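Local coordinates for FAD:protein FMN transferase (Vibrio cholerae, PDB 6NXI) that probably transfers the FMN moiety of FAD onto a threonine of a target flavoprotein, releasing AMP, with magnesium as cofactor, at residues A[78-83]-A[154-159]; A[238-243]-A[249-254]; A[285-290]-A[307-312]. One frame throughout, in Å; residues are numbered along the deposited sequence. Where two conformers were deposited one is given.

Interaction 1 (A[78-83]-A[154-159]); sequences LTVVKE and STIAKG. With MG (magnesium ion), chain C; FAD (flavin-adenine dinucleotide), chain B.
Val80 and Ile156 lie alongside each other and point in opposite directions. Methyl CG1 of Val80 stands 3.8 Å from branch methyl CG2 of Ile156. It is CG1 anti to the backbone N of Val80 (chi1 173°) that makes this touch. Glu83, nearly one helical turn further on, comes across Ile156 at about a right angle. Its CG is 3.9 Å from the chain end CD1 of Ile156. Only the aliphatic part of Glu83 takes part. The chain bends at chi2 (68°) and carries the carboxylate away, to a hydrogen bond with Thr267 and a salt bridge with Arg86. Met266 of helix 265-278 touches Val80, Glu83 and Ile156, so three helices meet here. Ile156 is the N-cap residue of helix 157-171, and the turn leading into it belongs to the FAD and magnesium site of this ApbE-family enzyme. Carbonyl O of Thr155 binds a magnesium ion at 2.3 Å, and FAD O2A binds it at 2.4 Å. Asp269 and Thr273 also bind this ion. Gly159 N bonds to Asp269 OD2, which would help hold that carboxylate in place. Thr155 OG1 lies 2.6 Å from the same magnesium and also donates to FAD O5B. Ser154 O accepts from FAD O4' at 2.9 Å. One conformer of Lys158 brings NZ to hydrogen bonds with FAD O2P and Gly182 O. Ala157 CB rests 3.8 Å from the flavin methyl C8M of FAD.

Interaction 2 (A[238-243]-A[249-254]); sequences RYSHII and RPINNR. With FAD (flavin-adenine dinucleotide), chain B.
Ile251 N donates to Ile242 O at 2.9 Å. The CA-H of Pro250 also points at Ile242 O, which thus has two partners from 249-254. On the Pro250 ring, CB is 3.5 Å from Ser240 O, and Ile243 CD1 packs against the ring. At the other end Arg238 reaches across, bent at chi2 (-75°). Its NH1 meets Asn253 O at 2.7 Å at the guanidinium edge, but the hydrogen bond is weak because the angle is only 124°. Asn252 OD1 lies over one face of the same guanidinium, and the two planes are 82° apart. Three waters fill in the polar links. One donates to both Arg238 O and Pro250 O. Another joins Arg238 NH1 to Asn253 N, and the third joins Ser240 OG to Ile251 O. Further out, Ser240 OG accepts from Ile242 N in an ST turn. Met276 and Val277 of helix 265-278 touch Ile242. Tyr239 OH bonds to Trp106 O. The loop so shaped faces FAD. Ile243 N donates to FAD N7A at 2.9 Å, and FAD N6A donates to Ile243 O at 2.8 Å. His241 ND1 and FAD O3B share a 2.7 Å hydrogen bond in the plane of the imidazole ring. This is the adenosine end of the FAD pocket: a loop held by a single beta bridge, Ile243 with Pro250, reads the Hoogsteen edge of adenine with its backbone.

Interaction 3 (A[285-290]-A[307-312]); sequences AVAEAN and YASSSF
The carboxylate of Glu288 is gripped by Ser310 through both oxygens. Ser310 OG donates to Glu288 OE1 at 2.9 Å, on the syn lone pair of that oxygen. Ser310 N donates to Glu288 OE2 at 2.6 Å, also from the syn side but 29° out of the carboxylate plane. With each oxygen bonded to the same residue, the group has little freedom to rotate. The Glu288 chain must fold to get there. It bends at chi2 (-60°), which turns the carboxylate back toward 307-312. Glu288 OE2 also comes within 3.2 Å of Ser309 CA. The second flat group is the amide of Asn290. Its ND2 donates to Val286 O at 2.9 Å, and that oxygen lies only 5° out of the amide plane. This bond ties the residue just after the helix back to the last turn. Beneath the carboxylate bonds the contact is apolar, with Ala287 CB 4.0 Å from Ser309 CB. A water adds a further bridge. It donates to Ala287 O and accepts from Ser311 N. Ser309 is itself positioned from outside, since its OG is hydrogen-bonded to Ile292 O and Val294 N. Beyond it the chain turns, and Phe312 N bonds to Ser309 O at 3.0 Å. The contact lies away from the FAD and magnesium sites. It joins the C-terminal end of helix 280-289 to the chain leaving strand 304-308, the last strand of an antiparallel hairpin with 294-299 at the edge of the large sheet.

The three contacts follow one another along the chain; none nests in or crosses another. Interaction 1 closes the longest loop. It brings helix 75-90 to the start of helix 157-171, past 70 residues that include strands 135-138 and 141-144. Interaction 2 closes a short loop of five residues within the connection between strands 220-225 and 255-262. Interaction 3 closes 16 residues holding strand 294-299 and most of strand 304-308, and ties helix 280-289 to the sheet edge. Interactions 1 and 2 both touch FAD, one beside the flavin and diphosphate, the other at the adenosine. Their centres are 21 Å apart. Interaction 3 stands away from the ligand.

Interaction 1 (A[78-83]-A[154-159])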
loop_
_atom_site.group_PDB
_atom_site.type_symbol
_atom_site.label_atom_id
_atom_site.label_comp_id
_atom_site.label_asym_id
_atom_site.label_seq_id
_atom_site.Cartn_x
_atom_site.Cartn_y
_atom_site.Cartn_z
ATOM N N LEU A 78 5.097 9.400 12.071
ATOM C CA LEU A 78 6.273 10.095 11.512
ATOM C C LEU A 78 7.016 9.156 10.543
ATOM O O LEU A 78 7.327 9.598 9.441
ATOM C CB LEU A 78 7.155 10.581 12.673
ATOM C CG LEU A 78 8.143 11.700 12.374
ATOM C CD1 LEU A 78 9.154 11.288 11.317
ATOM C CD2 LEU A 78 7.438 12.964 12.003
ATOM N N THR A 79 7.263 7.901 10.930
ATOM C CA THR A 79 8.005 6.928 10.107
ATOM C C THR A 79 7.268 6.764 8.772
ATOM O O THR A 79 7.939 6.744 7.728
ATOM C CB THR A 79 8.184 5.615 10.856
ATOM O OG1 THR A 79 8.946 5.946 12.034
ATOM C CG2 THR A 79 8.884 4.570 10.003
ATOM N N VAL A 80 5.941 6.615 8.806
ATOM C CA VAL A 80 5.158 6.367 7.571
ATOM C C VAL A 80 5.123 7.612 6.698
ATOM O O VAL A 80 5.362 7.523 5.494
ATOM C CB VAL A 80 3.755 5.863 7.938
ATOM C CG1 VAL A 80 2.883 5.779 6.696
ATOM C CG2 VAL A 80 3.853 4.535 8.684
ATOM N N VAL A 81 4.982 8.791 7.294
ATOM C CA VAL A 81 4.968 10.022 6.460
ATOM C C VAL A 81 6.355 10.266 5.852
ATOM O O VAL A 81 6.451 10.633 4.682
ATOM C CB VAL A 81 4.437 11.252 7.231
ATOM C CG1 VAL A 81 4.555 12.500 6.379
ATOM C CG2 VAL A 81 2.983 11.030 7.621
ATOM N N LYS A 82 7.425 10.015 6.602
ATOM C CA LYS A 82 8.789 10.179 6.063
ATOM C C LYS A 82 9.001 9.265 4.850
ATOM O O LYS A 82 9.603 9.725 3.858
ATOM C CB LYS A 82 9.810 9.879 7.148
ATOM C CG LYS A 82 11.236 10.224 6.762
ATOM C CD LYS A 82 12.192 10.124 7.941
ATOM C CE LYS A 82 11.690 10.807 9.201
ATOM N NZ LYS A 82 11.846 12.290 9.183
ATOM N N GLU A 83 8.518 8.042 4.954
ATOM C CA GLU A 83 8.655 7.041 3.870
ATOM C C GLU A 83 7.803 7.537 2.702
ATOM O O GLU A 83 8.266 7.502 1.588
ATOM C CB GLU A 83 8.273 5.654 4.349
ATOM C CG GLU A 83 8.494 4.611 3.275
ATOM C CD GLU A 83 9.941 4.323 2.874
ATOM O OE1 GLU A 83 10.901 5.032 3.354
ATOM O OE2 GLU A 83 10.094 3.405 2.011
ATOM N N SER A 154 -3.608 5.751 2.786
ATOM C CA SER A 154 -4.234 4.461 2.360
ATOM C C SER A 154 -3.256 3.595 1.580
ATOM O O SER A 154 -3.429 2.348 1.545
ATOM C CB SER A 154 -5.474 4.772 1.530
ATOM O OG SER A 154 -6.480 5.286 2.376
ATOM N N THR A 155 -2.283 4.223 0.923
ATOM C CA THR A 155 -1.405 3.559 -0.056
ATOM C C THR A 155 -0.259 2.908 0.674
ATOM O O THR A 155 0.528 2.265 -0.011
ATOM C CB THR A 155 -0.905 4.533 -1.110
ATOM O OG1 THR A 155 -0.477 3.792 -2.248
ATOM C CG2 THR A 155 0.213 5.419 -0.657
ATOM N N ILE A 156 -0.087 3.179 1.967
ATOM C CA ILE A 156 1.215 2.829 2.603
ATOM C C ILE A 156 0.983 2.302 4.000
ATOM O O ILE A 156 1.838 1.494 4.511
ATOM C CB ILE A 156 2.163 4.031 2.535
ATOM C CG1 ILE A 156 3.582 3.694 3.012
ATOM C CG2 ILE A 156 1.542 5.249 3.228
ATOM C CD1 ILE A 156 4.598 4.834 2.728
ATOM N N ALA A 157 0.000 2.830 4.727
ATOM C CA ALA A 157 -0.154 2.406 6.137
ATOM C C ALA A 157 -0.639 0.946 6.225
ATOM O O ALA A 157 -0.431 0.340 7.322
ATOM C CB ALA A 157 -1.049 3.350 6.866
ATOM N N LYS A 158 -1.193 0.332 5.181
ATOM C CA LYS A 158 -1.505 -1.117 5.210
ATOM C C LYS A 158 -0.189 -1.918 5.316
ATOM O O LYS A 158 -0.100 -2.811 6.154
ATOM C CB LYS A 158 -2.315 -1.506 3.980
ATOM C CG LYS A 158 -3.299 -2.638 4.142
ATOM C CD LYS A 158 -4.404 -2.544 3.076
ATOM C CE LYS A 158 -3.856 -2.869 1.713
ATOM N NZ LYS A 158 -4.909 -3.286 0.770
ATOM N N GLY A 159 0.786 -1.640 4.456
ATOM C CA GLY A 159 2.138 -2.227 4.480
ATOM C C GLY A 159 2.749 -2.012 5.833
ATOM O O GLY A 159 3.379 -2.911 6.354
HETATM MG MG MG C . 0.242 1.253 -2.100
HETATM P PA FAD B . -3.075 1.082 -3.125
HETATM O O1A FAD B . -3.049 0.778 -4.580
HETATM O O2A FAD B . -2.022 0.541 -2.243
HETATM O O5B FAD B . -3.146 2.663 -2.899
HETATM C C5B FAD B . -4.350 3.296 -3.408
HETATM C C4B FAD B . -4.948 4.231 -2.385
HETATM O O4B FAD B . -4.039 5.300 -2.028
HETATM C C3B FAD B . -6.211 4.912 -2.910
HETATM O O3B FAD B . -7.361 4.148 -2.542
HETATM C C2B FAD B . -6.154 6.299 -2.260
HETATM O O2B FAD B . -6.657 6.265 -0.943
HETATM C C1B FAD B . -4.655 6.569 -2.234
HETATM N N9A FAD B . -4.081 7.145 -3.431
HETATM C C8A FAD B . -4.626 7.217 -4.721
HETATM N N7A FAD B . -3.761 7.688 -5.586
HETATM C C5A FAD B . -2.623 7.995 -4.868
HETATM C C6A FAD B . -1.394 8.555 -5.249
HETATM N N6A FAD B . -1.059 8.861 -6.515
HETATM N N1A FAD B . -0.463 8.672 -4.281
HETATM C C2A FAD B . -0.794 8.346 -3.016
HETATM N N3A FAD B . -1.923 7.804 -2.540
HETATM C C4A FAD B . -2.811 7.662 -3.538
HETATM N N1 FAD B . -11.486 1.788 4.103
HETATM C C2 FAD B . -12.768 1.874 4.602
HETATM O O2 FAD B . -13.749 1.710 3.843
HETATM N N3 FAD B . -13.010 2.104 5.918
HETATM C C4 FAD B . -12.001 2.288 6.827
HETATM O O4 FAD B . -12.253 2.525 8.001
HETATM C C4X FAD B . -10.652 2.230 6.344
HETATM N N5 FAD B . -9.661 2.418 7.191
HETATM C C5X FAD B . -8.375 2.367 6.704
HETATM C C6 FAD B . -7.300 2.589 7.588
HETATM C C7 FAD B . -5.981 2.553 7.185
HETATM C C7M FAD B . -4.877 2.795 8.189
HETATM C C8 FAD B . -5.702 2.263 5.828
HETATM C C8M FAD B . -4.287 2.221 5.313
HETATM C C9 FAD B . -6.759 2.045 4.939
HETATM C C9A FAD B . -8.099 2.081 5.349
HETATM N N10 FAD B . -9.181 1.894 4.480
HETATM C C10 FAD B . -10.485 1.960 4.940
HETATM C "C1'" FAD B . -8.939 1.528 3.068
HETATM C "C2'" FAD B . -8.530 2.659 2.194
HETATM O "O2'" FAD B . -9.572 3.624 2.103
HETATM C "C3'" FAD B . -8.226 2.121 0.785
HETATM O "O3'" FAD B . -9.361 1.555 0.169
HETATM C "C4'" FAD B . -7.182 1.021 0.746
HETATM O "O4'" FAD B . -6.152 1.324 1.672
HETATM C "C5'" FAD B . -6.665 0.786 -0.660
HETATM O "O5'" FAD B . -5.538 -0.120 -0.573
HETATM P P FAD B . -4.970 -0.773 -1.898
HETATM O O1P FAD B . -6.042 -1.274 -2.756
HETATM O O2P FAD B . -3.849 -1.636 -1.363
HETATM O O3P FAD B . -4.451 0.563 -2.584
#

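Interaction 2 (A[238-243]-A[249-254])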
loop_
_atom_site.group_PDB
_atom_site.type_symbol
_atom_site.label_atom_id
_atom_site.label_comp_id
_atom_site.label_asym_id
_atom_site.label_seq_id
_atom_site.Cartn_x
_atom_site.Cartn_y
_atom_site.Cartn_z
ATOM N N ARG A 238 -11.455 5.839 -17.756
ATOM C CA ARG A 238 -10.875 4.994 -16.698
ATOM C C ARG A 238 -11.284 5.570 -15.349
ATOM O O ARG A 238 -11.081 6.795 -15.121
ATOM C CB ARG A 238 -9.354 4.962 -16.826
ATOM C CG ARG A 238 -8.885 4.291 -18.109
ATOM C CD ARG A 238 -9.011 2.782 -18.086
ATOM N NE ARG A 238 -8.636 2.281 -19.408
ATOM C CZ ARG A 238 -7.399 2.320 -19.939
ATOM N NH1 ARG A 238 -6.365 2.804 -19.264
ATOM N NH2 ARG A 238 -7.200 1.863 -21.167
ATOM N N TYR A 239 -11.789 4.710 -14.494
ATOM C CA TYR A 239 -12.254 5.082 -13.138
ATOM C C TYR A 239 -11.711 4.050 -12.156
ATOM O O TYR A 239 -11.990 2.863 -12.250
ATOM C CB TYR A 239 -13.777 5.218 -13.083
ATOM C CG TYR A 239 -14.346 5.543 -11.727
ATOM C CD1 TYR A 239 -14.178 6.805 -11.168
ATOM C CD2 TYR A 239 -14.984 4.584 -10.959
ATOM C CE1 TYR A 239 -14.702 7.131 -9.923
ATOM C CE2 TYR A 239 -15.495 4.881 -9.706
ATOM C CZ TYR A 239 -15.351 6.160 -9.176
ATOM O OH TYR A 239 -15.852 6.441 -7.924
ATOM N N SER A 240 -10.844 4.508 -11.291
ATOM C CA SER A 240 -10.234 3.681 -10.229
ATOM C C SER A 240 -9.801 4.607 -9.112
ATOM O O SER A 240 -9.799 5.843 -9.295
ATOM C CB SER A 240 -9.078 2.873 -10.719
ATOM O OG SER A 240 -7.850 3.629 -10.739
ATOM N N HIS A 241 -9.456 3.989 -7.984
ATOM C CA HIS A 241 -9.042 4.723 -6.764
ATOM C C HIS A 241 -7.610 5.248 -6.840
ATOM O O HIS A 241 -7.257 5.988 -5.934
ATOM C CB HIS A 241 -9.184 3.828 -5.546
ATOM C CG HIS A 241 -8.304 2.629 -5.580
ATOM N ND1 HIS A 241 -7.615 2.235 -4.478
ATOM C CD2 HIS A 241 -8.050 1.704 -6.546
ATOM C CE1 HIS A 241 -6.948 1.125 -4.765
ATOM N NE2 HIS A 241 -7.183 0.778 -6.024
ATOM N N ILE A 242 -6.837 4.910 -7.878
ATOM C CA ILE A 242 -5.435 5.400 -8.016
ATOM C C ILE A 242 -5.454 6.678 -8.829
ATOM O O ILE A 242 -5.874 6.661 -9.989
ATOM C CB ILE A 242 -4.541 4.283 -8.588
ATOM C CG1 ILE A 242 -4.448 3.117 -7.586
ATOM C CG2 ILE A 242 -3.167 4.819 -8.915
ATOM C CD1 ILE A 242 -3.843 1.868 -8.201
ATOM N N ILE A 243 -5.045 7.775 -8.215
ATOM C CA ILE A 243 -5.125 9.135 -8.809
ATOM C C ILE A 243 -3.750 9.517 -9.381
ATOM O O ILE A 243 -2.715 9.316 -8.726
ATOM C CB ILE A 243 -5.613 10.139 -7.732
ATOM C CG1 ILE A 243 -6.919 9.663 -7.066
ATOM C CG2 ILE A 243 -5.713 11.548 -8.333
ATOM C CD1 ILE A 243 -8.074 9.409 -8.042
ATOM N N ARG A 249 -6.926 13.301 -11.793
ATOM C CA ARG A 249 -7.930 12.284 -12.162
ATOM C C ARG A 249 -7.417 10.867 -11.952
ATOM O O ARG A 249 -6.215 10.604 -11.944
ATOM C CB ARG A 249 -8.313 12.444 -13.631
ATOM C CG ARG A 249 -8.821 13.829 -14.009
ATOM C CD ARG A 249 -9.073 13.913 -15.511
ATOM N NE ARG A 249 -9.573 15.244 -15.856
ATOM C CZ ARG A 249 -10.848 15.594 -15.832
ATOM N NH1 ARG A 249 -11.775 14.712 -15.517
ATOM N NH2 ARG A 249 -11.195 16.832 -16.133
ATOM N N PRO A 250 -8.325 9.884 -11.895
ATOM C CA PRO A 250 -7.904 8.490 -11.980
ATOM C C PRO A 250 -6.904 8.231 -13.109
ATOM O O PRO A 250 -7.011 8.741 -14.225
ATOM C CB PRO A 250 -9.204 7.732 -12.124
ATOM C CG PRO A 250 -10.213 8.594 -11.390
ATOM C CD PRO A 250 -9.782 10.011 -11.701
ATOM N N ILE A 251 -5.929 7.375 -12.807
ATOM C CA ILE A 251 -4.868 7.059 -13.789
ATOM C C ILE A 251 -5.503 6.522 -15.059
ATOM O O ILE A 251 -6.513 5.803 -14.997
ATOM C CB ILE A 251 -3.789 6.117 -13.233
ATOM C CG1 ILE A 251 -4.360 4.806 -12.682
ATOM C CG2 ILE A 251 -2.955 6.878 -12.227
ATOM C CD1 ILE A 251 -3.295 3.744 -12.467
ATOM N N ASN A 252 -4.906 6.927 -16.153
ATOM C CA ASN A 252 -5.291 6.527 -17.514
ATOM C C ASN A 252 -3.980 6.139 -18.183
ATOM O O ASN A 252 -3.309 7.036 -18.799
ATOM C CB ASN A 252 -6.002 7.696 -18.176
ATOM C CG ASN A 252 -6.423 7.344 -19.576
ATOM O OD1 ASN A 252 -6.585 6.169 -19.889
ATOM N ND2 ASN A 252 -6.567 8.358 -20.416
ATOM N N ASN A 253 -3.536 4.916 -17.959
ATOM C CA ASN A 253 -2.333 4.384 -18.617
ATOM C C ASN A 253 -2.594 2.906 -18.902
ATOM O O ASN A 253 -3.723 2.491 -18.654
ATOM C CB ASN A 253 -1.043 4.739 -17.890
ATOM C CG ASN A 253 -0.863 4.033 -16.568
ATOM O OD1 ASN A 253 -1.498 3.001 -16.330
ATOM N ND2 ASN A 253 0.024 4.575 -15.736
ATOM N N ARG A 254 -1.579 2.198 -19.384
ATOM C CA ARG A 254 -1.725 0.816 -19.890
ATOM C C ARG A 254 -1.544 -0.144 -18.725
ATOM O O ARG A 254 -1.672 -1.361 -18.977
ATOM C CB ARG A 254 -0.723 0.506 -21.003
ATOM C CG ARG A 254 -1.030 1.166 -22.341
ATOM C CD ARG A 254 0.147 0.988 -23.279
ATOM N NE ARG A 254 1.214 1.946 -23.019
ATOM C CZ ARG A 254 1.273 3.182 -23.528
ATOM N NH1 ARG A 254 0.312 3.657 -24.311
ATOM N NH2 ARG A 254 2.300 3.953 -23.221
HETATM P PA FAD B . -3.075 1.082 -3.125
HETATM O O1A FAD B . -3.049 0.778 -4.580
HETATM O O2A FAD B . -2.022 0.541 -2.243
HETATM O O5B FAD B . -3.146 2.663 -2.899
HETATM C C5B FAD B . -4.350 3.296 -3.408
HETATM C C4B FAD B . -4.948 4.231 -2.385
HETATM O O4B FAD B . -4.039 5.300 -2.028
HETATM C C3B FAD B . -6.211 4.912 -2.910
HETATM O O3B FAD B . -7.361 4.148 -2.542
HETATM C C2B FAD B . -6.154 6.299 -2.260
HETATM O O2B FAD B . -6.657 6.265 -0.943
HETATM C C1B FAD B . -4.655 6.569 -2.234
HETATM N N9A FAD B . -4.081 7.145 -3.431
HETATM C C8A FAD B . -4.626 7.217 -4.721
HETATM N N7A FAD B . -3.761 7.688 -5.586
HETATM C C5A FAD B . -2.623 7.995 -4.868
HETATM C C6A FAD B . -1.394 8.555 -5.249
HETATM N N6A FAD B . -1.059 8.861 -6.515
HETATM N N1A FAD B . -0.463 8.672 -4.281
HETATM C C2A FAD B . -0.794 8.346 -3.016
HETATM N N3A FAD B . -1.923 7.804 -2.540
HETATM C C4A FAD B . -2.811 7.662 -3.538
HETATM N N1 FAD B . -11.486 1.788 4.103
HETATM C C2 FAD B . -12.768 1.874 4.602
HETATM O O2 FAD B . -13.749 1.710 3.843
HETATM N N3 FAD B . -13.010 2.104 5.918
HETATM C C4 FAD B . -12.001 2.288 6.827
HETATM O O4 FAD B . -12.253 2.525 8.001
HETATM C C4X FAD B . -10.652 2.230 6.344
HETATM N N5 FAD B . -9.661 2.418 7.191
HETATM C C5X FAD B . -8.375 2.367 6.704
HETATM C C6 FAD B . -7.300 2.589 7.588
HETATM C C7 FAD B . -5.981 2.553 7.185
HETATM C C7M FAD B . -4.877 2.795 8.189
HETATM C C8 FAD B . -5.702 2.263 5.828
HETATM C C8M FAD B . -4.287 2.221 5.313
HETATM C C9 FAD B . -6.759 2.045 4.939
HETATM C C9A FAD B . -8.099 2.081 5.349
HETATM N N10 FAD B . -9.181 1.894 4.480
HETATM C C10 FAD B . -10.485 1.960 4.940
HETATM C "C1'" FAD B . -8.939 1.528 3.068
HETATM C "C2'" FAD B . -8.530 2.659 2.194
HETATM O "O2'" FAD B . -9.572 3.624 2.103
HETATM C "C3'" FAD B . -8.226 2.121 0.785
HETATM O "O3'" FAD B . -9.361 1.555 0.169
HETATM C "C4'" FAD B . -7.182 1.021 0.746
HETATM O "O4'" FAD B . -6.152 1.324 1.672
HETATM C "C5'" FAD B . -6.665 0.786 -0.660
HETATM O "O5'" FAD B . -5.538 -0.120 -0.573
HETATM P P FAD B . -4.970 -0.773 -1.898
HETATM O O1P FAD B . -6.042 -1.274 -2.756
HETATM O O2P FAD B . -3.849 -1.636 -1.363
HETATM O O3P FAD B . -4.451 0.563 -2.584
HETATM O O HOH W 1 -9.416 8.943 -15.523
HETATM O O HOH W 2 -5.559 3.251 -16.408
HETATM O O HOH W 3 -8.163 4.412 -13.224
#

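Interaction 3 (A[285-290]-A[307-312])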
loop_
_atom_site.group_PDB
_atom_site.type_symbol
_atom_site.label_atom_id
_atom_site.label_comp_id
_atom_site.label_asym_id
_atom_site.label_seq_id
_atom_site.Cartn_x
_atom_site.Cartn_y
_atom_site.Cartn_z
ATOM N N ALA A 285 12.083 1.941 -15.329
ATOM C CA ALA A 285 13.389 2.640 -15.310
ATOM C C ALA A 285 13.782 2.896 -13.852
ATOM O O ALA A 285 14.948 2.586 -13.482
ATOM C CB ALA A 285 13.371 3.910 -16.115
ATOM N N VAL A 286 12.852 3.363 -13.022
ATOM C CA VAL A 286 13.143 3.541 -11.569
ATOM C C VAL A 286 13.478 2.189 -10.938
ATOM O O VAL A 286 14.399 2.105 -10.086
ATOM C CB VAL A 286 11.997 4.276 -10.846
ATOM C CG1 VAL A 286 12.150 4.205 -9.325
ATOM C CG2 VAL A 286 11.931 5.708 -11.311
ATOM N N ALA A 287 12.749 1.130 -11.286
ATOM C CA ALA A 287 12.955 -0.199 -10.673
ATOM C C ALA A 287 14.360 -0.693 -11.044
ATOM O O ALA A 287 15.060 -1.310 -10.222
ATOM C CB ALA A 287 11.914 -1.189 -11.129
ATOM N N GLU A 288 14.748 -0.486 -12.289
ATOM C CA GLU A 288 16.102 -0.883 -12.749
ATOM C C GLU A 288 17.204 -0.122 -12.021
ATOM O O GLU A 288 18.173 -0.779 -11.603
ATOM C CB GLU A 288 16.229 -0.634 -14.245
ATOM C CG GLU A 288 15.590 -1.748 -15.020
ATOM C CD GLU A 288 16.190 -3.110 -14.762
ATOM O OE1 GLU A 288 17.429 -3.222 -14.609
ATOM O OE2 GLU A 288 15.431 -4.055 -14.858
ATOM N N ALA A 289 17.047 1.190 -11.881
ATOM C CA ALA A 289 18.079 2.098 -11.338
ATOM C C ALA A 289 18.247 1.852 -9.839
ATOM O O ALA A 289 19.310 2.217 -9.292
ATOM C CB ALA A 289 17.717 3.528 -11.634
ATOM N N ASN A 290 17.252 1.248 -9.186
ATOM C CA ASN A 290 17.233 1.182 -7.702
ATOM C C ASN A 290 17.147 -0.260 -7.224
ATOM O O ASN A 290 16.906 -0.480 -6.008
ATOM C CB ASN A 290 16.125 2.082 -7.175
ATOM C CG ASN A 290 16.392 3.546 -7.462
ATOM O OD1 ASN A 290 17.127 4.196 -6.726
ATOM N ND2 ASN A 290 15.830 4.087 -8.530
ATOM N N TYR A 307 6.469 -6.930 -17.813
ATOM C CA TYR A 307 7.825 -6.377 -17.711
ATOM C C TYR A 307 8.320 -6.716 -16.314
ATOM O O TYR A 307 7.617 -6.305 -15.354
ATOM C CB TYR A 307 7.824 -4.867 -17.882
ATOM C CG TYR A 307 7.391 -4.366 -19.231
ATOM C CD1 TYR A 307 8.279 -4.213 -20.283
ATOM C CD2 TYR A 307 6.078 -4.001 -19.420
ATOM C CE1 TYR A 307 7.852 -3.713 -21.505
ATOM C CE2 TYR A 307 5.641 -3.477 -20.618
ATOM C CZ TYR A 307 6.525 -3.345 -21.664
ATOM O OH TYR A 307 6.010 -2.852 -22.827
ATOM N N ALA A 308 9.403 -7.471 -16.224
ATOM C CA ALA A 308 10.073 -7.798 -14.947
ATOM C C ALA A 308 11.386 -7.015 -14.893
ATOM O O ALA A 308 12.131 -7.020 -15.890
ATOM C CB ALA A 308 10.304 -9.272 -14.825
ATOM N N SER A 309 11.660 -6.366 -13.764
ATOM C CA SER A 309 12.958 -5.697 -13.548
ATOM C C SER A 309 14.055 -6.767 -13.439
ATOM O O SER A 309 13.734 -7.928 -13.133
ATOM C CB SER A 309 12.907 -4.813 -12.350
ATOM O OG SER A 309 12.758 -5.552 -11.154
ATOM N N SER A 310 15.313 -6.367 -13.588
ATOM C CA SER A 310 16.488 -7.269 -13.463
ATOM C C SER A 310 16.476 -7.962 -12.105
ATOM O O SER A 310 16.917 -9.108 -12.026
ATOM C CB SER A 310 17.757 -6.502 -13.670
ATOM O OG SER A 310 17.835 -6.097 -15.020
ATOM N N SER A 311 16.039 -7.278 -11.059
ATOM C CA SER A 311 16.097 -7.857 -9.698
ATOM C C SER A 311 14.881 -8.756 -9.424
ATOM O O SER A 311 14.910 -9.462 -8.401
ATOM C CB SER A 311 16.298 -6.775 -8.685
ATOM O OG SER A 311 15.193 -5.906 -8.708
ATOM N N PHE A 312 13.854 -8.762 -10.288
ATOM C CA PHE A 312 12.668 -9.655 -10.196
ATOM C C PHE A 312 12.855 -10.960 -10.981
ATOM O O PHE A 312 12.164 -11.950 -10.675
ATOM C CB PHE A 312 11.406 -9.010 -10.775
ATOM C CG PHE A 312 10.134 -9.715 -10.363
ATOM C CD1 PHE A 312 9.441 -9.339 -9.223
ATOM C CD2 PHE A 312 9.629 -10.767 -11.114
ATOM C CE1 PHE A 312 8.281 -10.010 -8.840
ATOM C CE2 PHE A 312 8.470 -11.429 -10.730
ATOM C CZ PHE A 312 7.807 -11.063 -9.591
HETATM O O HOH W 4 15.921 -4.084 -10.742
#